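Local coordinates for thermospermine synthase (Medicago truncatula, PDB 6BQ6), which probably catalyses transfer of an aminopropyl group from decarboxylated S-adenosylmethionine to spermidine, giving thermospermine and methylthioadenosine, at residues B[195-198]-B[199-203]; B[276-279]-B[280-284]; B[294-297]-B[298-302]. All coordinates share one frame; numbering follows the deposited sequence.

Contact 1: B[195-198]-B[199-203]; sequences YTKD and FYELT
Y195 and Y200 lie at an oblique angle to each other where the chain enters helix 197-204. The Y200 ring runs back along the backbone of residues 195 and 196. Its OH comes within 3.7 Å of Y195 CD2, and its CE2 rests 3.5 Å from Y195 O. With CG anti to the carbonyl carbon (chi1 -68°), the Y200 side chain leans back toward the start of the helix. A water joins the two residues: it donates to Y195 O at 2.8 Å and is also hydrogen-bonded to Y200 OH. The Y195 hydroxyl looks elsewhere and bonds A183 O.

T196 is the N-cap. Its side chain meets that of F199 at about a right angle, and OG1 accepts from F199 N at 3.2 Å. The same OG1 is bonded to K193 O. T196 O sits at the edge of the F199 ring and also receives Y200 N, the first turn of the helix.

K197 and E201 run side by side and point the same way. The lysine turns only at chi4 (-77°), which brings NZ to E201 OE2 at 3.0 Å. It arrives on the syn side, 31° out of the carboxylate plane. Further along the helix, a second water donates to both D198 O and T203 OG1; T203 OG1 is also bonded to E169.

With an alanine in place of Y200, the bridging water is likely to lose its hydroxyl partner, and a gap would probably open beside Y195 and F214.

The cap occupies the amide of F199 at the helix start, while the salt bridge pairs opposite charges on the partly exposed side. The lysine probably also eases the closeness of D198 to E201. Y195, joined to Y200 through the water and to A183 O by its hydroxyl, lies next to C191, a residue of the adenosine site.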
# COMPACT_ATOMS: atom_id res chain seq x y z
N TYR B 195 -33.97 0.62 6.19
CA TYR B 195 -33.95 1.73 5.24
C TYR B 195 -35.07 1.57 4.19
O TYR B 195 -35.13 2.34 3.24
CB TYR B 195 -32.59 1.78 4.53
CG TYR B 195 -31.42 2.12 5.38
CD1 TYR B 195 -30.69 1.15 6.03
CD2 TYR B 195 -31.00 3.43 5.47
CE1 TYR B 195 -29.56 1.48 6.80
CE2 TYR B 195 -29.90 3.77 6.26
CZ TYR B 195 -29.17 2.80 6.87
OH TYR B 195 -28.10 3.19 7.59
N THR B 196 -35.96 0.59 4.35
CA THR B 196 -36.97 0.41 3.33
C THR B 196 -38.20 1.29 3.55
O THR B 196 -38.54 1.66 4.70
CB THR B 196 -37.41 -1.07 3.23
OG1 THR B 196 -37.95 -1.48 4.48
CG2 THR B 196 -36.26 -1.95 2.90
N LYS B 197 -38.92 1.53 2.45
CA LYS B 197 -40.16 2.27 2.45
C LYS B 197 -41.13 1.66 3.44
O LYS B 197 -41.71 2.36 4.28
CB LYS B 197 -40.79 2.33 1.07
CG LYS B 197 -42.09 3.10 1.02
CD LYS B 197 -42.72 3.05 -0.38
CE LYS B 197 -43.93 3.99 -0.46
NZ LYS B 197 -45.13 3.43 0.21
N ASP B 198 -41.31 0.35 3.35
CA ASP B 198 -42.26 -0.32 4.24
C ASP B 198 -41.85 -0.25 5.71
O ASP B 198 -42.73 -0.08 6.57
CB ASP B 198 -42.45 -1.77 3.83
CG ASP B 198 -43.44 -1.94 2.68
OD1 ASP B 198 -44.02 -0.94 2.17
OD2 ASP B 198 -43.65 -3.11 2.27
N PHE B 199 -40.56 -0.38 6.00
CA PHE B 199 -40.08 -0.15 7.37
C PHE B 199 -40.48 1.23 7.89
O PHE B 199 -41.07 1.38 8.97
CB PHE B 199 -38.56 -0.38 7.48
CG PHE B 199 -38.00 0.04 8.82
CD1 PHE B 199 -38.28 -0.71 9.96
CD2 PHE B 199 -37.37 1.23 8.95
CE1 PHE B 199 -37.84 -0.31 11.19
CE2 PHE B 199 -36.89 1.63 10.17
CZ PHE B 199 -37.14 0.87 11.30
N TYR B 200 -40.18 2.25 7.10
CA TYR B 200 -40.44 3.61 7.53
C TYR B 200 -41.92 3.85 7.70
O TYR B 200 -42.31 4.43 8.70
CB TYR B 200 -39.91 4.59 6.52
CG TYR B 200 -38.42 4.68 6.38
CD1 TYR B 200 -37.56 4.64 7.50
CD2 TYR B 200 -37.85 4.91 5.13
CE1 TYR B 200 -36.18 4.77 7.35
CE2 TYR B 200 -36.49 5.07 4.99
CZ TYR B 200 -35.65 5.00 6.11
OH TYR B 200 -34.28 5.16 5.95
N GLU B 201 -42.73 3.37 6.74
CA GLU B 201 -44.17 3.60 6.77
C GLU B 201 -44.89 2.82 7.84
O GLU B 201 -45.75 3.38 8.50
CB GLU B 201 -44.81 3.28 5.41
CG GLU B 201 -46.20 3.92 5.23
CD GLU B 201 -46.78 3.65 3.85
OE1 GLU B 201 -47.97 4.05 3.63
OE2 GLU B 201 -46.06 3.06 3.00
N LEU B 202 -44.57 1.55 7.97
CA LEU B 202 -45.37 0.60 8.75
C LEU B 202 -44.78 0.30 10.09
O LEU B 202 -45.50 -0.18 10.94
CB LEU B 202 -45.56 -0.71 7.97
CG LEU B 202 -46.26 -0.53 6.62
CD1 LEU B 202 -46.48 -1.87 5.93
CD2 LEU B 202 -47.58 0.24 6.73
N THR B 203 -43.50 0.60 10.33
CA THR B 203 -42.86 0.29 11.62
C THR B 203 -42.42 1.54 12.32
O THR B 203 -42.72 1.74 13.49
CB THR B 203 -41.68 -0.74 11.47
OG1 THR B 203 -42.14 -2.00 10.91
CG2 THR B 203 -40.97 -0.97 12.78
O HOH W 1 -33.73 4.81 3.18
O HOH W 2 -42.49 -2.52 8.31

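Contact 2: B[276-279]-B[280-284]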
# COMPACT_ATOMS: atom_id res chain seq x y z
N ASP B 276 -29.70 28.98 16.42
CA ASP B 276 -28.72 29.39 17.45
C ASP B 276 -29.36 29.68 18.81
O ASP B 276 -28.81 29.36 19.86
CB ASP B 276 -27.89 30.59 17.02
CG ASP B 276 -26.92 30.25 15.91
OD1 ASP B 276 -26.42 29.09 15.87
OD2 ASP B 276 -26.64 31.15 15.06
N ILE B 277 -30.54 30.26 18.74
CA ILE B 277 -31.31 30.56 19.98
C ILE B 277 -31.66 29.31 20.71
O ILE B 277 -31.46 29.23 21.91
CB ILE B 277 -32.55 31.41 19.69
CG1 ILE B 277 -32.11 32.84 19.39
CG2 ILE B 277 -33.48 31.45 20.92
CD1 ILE B 277 -33.14 33.65 18.65
N ARG B 278 -32.16 28.32 19.96
CA ARG B 278 -32.47 27.01 20.52
C ARG B 278 -31.27 26.31 21.09
O ARG B 278 -31.37 25.69 22.12
CB ARG B 278 -33.20 26.12 19.51
CG ARG B 278 -34.58 26.66 19.19
CD ARG B 278 -35.30 25.83 18.17
NE ARG B 278 -36.60 26.44 17.78
CZ ARG B 278 -37.70 25.75 17.45
NH1 ARG B 278 -37.70 24.42 17.41
NH2 ARG B 278 -38.82 26.41 17.12
N MET B 279 -30.11 26.41 20.42
CA MET B 279 -28.89 25.81 20.92
C MET B 279 -28.46 26.42 22.24
O MET B 279 -28.10 25.72 23.16
CB MET B 279 -27.73 25.91 19.92
CG MET B 279 -27.95 25.14 18.66
SD MET B 279 -26.50 25.29 17.55
CE MET B 279 -27.30 25.14 15.96
N ARG B 280 -28.48 27.73 22.30
CA ARG B 280 -28.17 28.44 23.52
C ARG B 280 -29.13 28.06 24.64
O ARG B 280 -28.71 27.92 25.77
CB ARG B 280 -28.26 29.96 23.29
CG ARG B 280 -27.94 30.86 24.48
CD ARG B 280 -26.55 30.65 25.04
NE ARG B 280 -25.50 31.14 24.14
CZ ARG B 280 -25.09 32.41 24.04
NH1 ARG B 280 -25.65 33.40 24.76
NH2 ARG B 280 -24.12 32.71 23.18
N GLN B 281 -30.40 27.94 24.34
CA GLN B 281 -31.37 27.63 25.39
C GLN B 281 -31.29 26.18 25.84
O GLN B 281 -31.43 25.89 27.02
CB GLN B 281 -32.80 27.97 24.94
CG GLN B 281 -33.84 27.85 26.07
CD GLN B 281 -33.61 28.88 27.19
OE1 GLN B 281 -33.71 30.09 26.94
NE2 GLN B 281 -33.24 28.41 28.40
N ARG B 282 -31.08 25.26 24.89
CA ARG B 282 -31.35 23.85 25.14
C ARG B 282 -30.16 22.93 25.30
O ARG B 282 -30.24 21.91 25.97
CB ARG B 282 -32.16 23.30 24.01
CG ARG B 282 -33.52 23.90 23.84
CD ARG B 282 -34.13 23.04 22.79
NE ARG B 282 -35.24 23.59 22.10
CZ ARG B 282 -35.89 22.93 21.14
NH1 ARG B 282 -36.88 23.48 20.49
NH2 ARG B 282 -35.49 21.70 20.80
N ILE B 283 -29.04 23.30 24.69
CA ILE B 283 -27.90 22.41 24.68
C ILE B 283 -26.87 22.88 25.69
O ILE B 283 -26.49 24.07 25.71
CB ILE B 283 -27.26 22.37 23.29
CG1 ILE B 283 -28.24 21.83 22.26
CG2 ILE B 283 -25.97 21.56 23.37
CD1 ILE B 283 -27.68 21.85 20.83
N ILE B 284 -26.42 21.95 26.50
CA ILE B 284 -25.33 22.14 27.49
C ILE B 284 -24.00 22.31 26.75
O ILE B 284 -23.66 21.51 25.87
CB ILE B 284 -25.24 20.92 28.44
CG1 ILE B 284 -26.54 20.79 29.25
CG2 ILE B 284 -24.04 21.00 29.39
CD1 ILE B 284 -26.63 19.48 30.02
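R278 and R282 lie side by side, one turn apart near the end of helix 272-282, and point the same way. Their contact is of like charges. R278 NH1 and R282 NH1 are 3.3 Å apart, and the guanidinium planes are turned 34° from each other. R278 CB lies over one face of the R282 guanidinium, and R278 CD is 3.7 Å from R282 NH1. Both chains are extended from CG to NE, which carries both guanidinium groups toward the end of helix 84-98.

The polar partners lie outside the pair. R278 NE forms a salt bridge with E274, and its NH1 bonds L97 O. R282 NH1 bonds H99 O. The two arginines thus reach the carbonyls at the end of helix 84-98 and just beyond it.

The apolar contact is between M279 and I283. These side chains also run alongside each other, with M279 CG 4.0 Å from I283 CD1. Both pack on L97 of helix 84-98, and I283 also touches H93.

Backbone hydrogen bonds finish the helix. R280 N donates to D276 O at 3.0 Å, and Q281 N to I277 O at 2.9 Å. R282 N reaches R278 O at 2.8 Å, though less straight, with an N-H...O angle of 139°. I283 N still donates to M279 O although I283 has left helical geometry.

The close arginines are probably tolerated because carbonyl oxygens receive their NH1 groups and E274 balances part of the charge. The arginine bonds and the apolar M279 and I283 together join the end of this helix to helix 84-98.

Contact 3: B[294-297]-B[298-302]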
# COMPACT_ATOMS: atom_id res chain seq x y z
N THR B 294 -24.07 27.07 9.88
CA THR B 294 -23.49 25.80 9.43
C THR B 294 -24.56 24.86 8.94
O THR B 294 -24.43 24.24 7.86
CB THR B 294 -22.62 25.13 10.50
OG1 THR B 294 -21.61 26.04 10.97
CG2 THR B 294 -21.88 23.92 9.93
N PHE B 295 -25.66 24.73 9.70
CA PHE B 295 -26.72 23.86 9.26
C PHE B 295 -27.37 24.33 7.97
O PHE B 295 -27.64 23.51 7.07
CB PHE B 295 -27.79 23.65 10.35
CG PHE B 295 -28.87 22.76 9.87
CD1 PHE B 295 -28.58 21.43 9.67
CD2 PHE B 295 -30.07 23.27 9.42
CE1 PHE B 295 -29.49 20.57 9.08
CE2 PHE B 295 -31.01 22.41 8.85
CZ PHE B 295 -30.70 21.07 8.69
N VAL B 296 -27.60 25.63 7.84
CA VAL B 296 -28.21 26.16 6.61
C VAL B 296 -27.30 25.89 5.43
O VAL B 296 -27.79 25.45 4.40
CB VAL B 296 -28.58 27.65 6.75
CG1 VAL B 296 -28.84 28.28 5.37
CG2 VAL B 296 -29.74 27.76 7.72
N SER B 297 -25.99 26.06 5.62
CA SER B 297 -24.98 25.76 4.57
C SER B 297 -25.01 24.26 4.22
O SER B 297 -25.10 23.88 3.04
CB SER B 297 -23.57 26.13 5.06
OG SER B 297 -22.60 25.78 4.04
N SER B 298 -25.01 23.42 5.25
CA SER B 298 -25.07 21.95 5.08
C SER B 298 -26.28 21.50 4.32
O SER B 298 -26.20 20.51 3.57
CB SER B 298 -25.07 21.20 6.42
OG SER B 298 -23.77 21.35 7.00
N SER B 299 -27.39 22.17 4.54
CA SER B 299 -28.66 21.80 3.91
C SER B 299 -28.88 22.44 2.53
O SER B 299 -29.92 22.26 1.91
CB SER B 299 -29.81 22.01 4.88
OG SER B 299 -29.95 23.35 5.16
N THR B 300 -27.91 23.18 2.05
CA THR B 300 -27.94 23.73 0.72
C THR B 300 -26.96 22.89 -0.05
O THR B 300 -25.74 23.13 -0.01
CB THR B 300 -27.46 25.21 0.70
OG1 THR B 300 -28.21 26.01 1.64
CG2 THR B 300 -27.58 25.77 -0.72
N LEU B 301 -27.46 21.96 -0.80
CA LEU B 301 -26.59 21.03 -1.52
C LEU B 301 -26.14 21.74 -2.80
O LEU B 301 -26.74 22.74 -3.20
CB LEU B 301 -27.36 19.76 -1.85
CG LEU B 301 -27.82 19.11 -0.54
CD1 LEU B 301 -28.60 17.90 -0.88
CD2 LEU B 301 -26.64 18.79 0.34
N SER B 302 -25.12 21.22 -3.47
CA SER B 302 -24.64 21.86 -4.71
C SER B 302 -25.59 21.56 -5.86
O SER B 302 -26.43 20.68 -5.77
CB SER B 302 -23.26 21.36 -5.08
OG SER B 302 -23.29 20.03 -5.58
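Helix 292-298 ends here with two regular i to i+4 bonds, S298 N to T294 O (2.8 Å) and S299 N to F295 O (2.9 Å), followed by T300 N to S297 O (3.1 Å), whose donor stands above the carbonyl plane.

The hydroxyls of S299 and T300 fold back on the last turn. T300 OG1 donates to V296 O at 2.8 Å, tilted 32° from the carbonyl plane. S299 OG takes the position between its own backbone N and carbonyl carbon (chi1 66°). There it lies 3.0 Å from F295 O and 3.1 Å from V296 O. The same OG sits over one face of the F295 ring, 4.0 Å from CE2. The other side chains around that ring include Y247, edge-to-face, and H98.

S298 OG is close to T294 O, but its stronger partner is S248 O on strand 243-251. T294 OG1 bonds D291. S297 OG bonds T300 O of the second subunit, and S297 O accepts from S297 OG of that subunit.

This is a helix C-terminus where the hydroxyls of S299 and T300 return to carbonyls of the final turn. It packs on strand 243-251 of the Rossmann-like domain and forms part of a subunit interface.

How the contacts relate
The three contacts follow one another along the chain and do not touch. Contact 1 is at the start of a helix and is the one near the active site: the side chain of Y195 is about 7 Å from the bound thermospermine. Contacts 2 and 3 lie away from the annotated sites, at the ends of consecutive helices. Their nearest atoms are about 6 Å apart and their centres 20 Å. Contact 1 is more remote, its centre 32 Å from that of contact 2 and 27 Å from that of contact 3. Contact 2 packs within its own chain, against helix 84-98, whereas contact 3 also meets the second subunit.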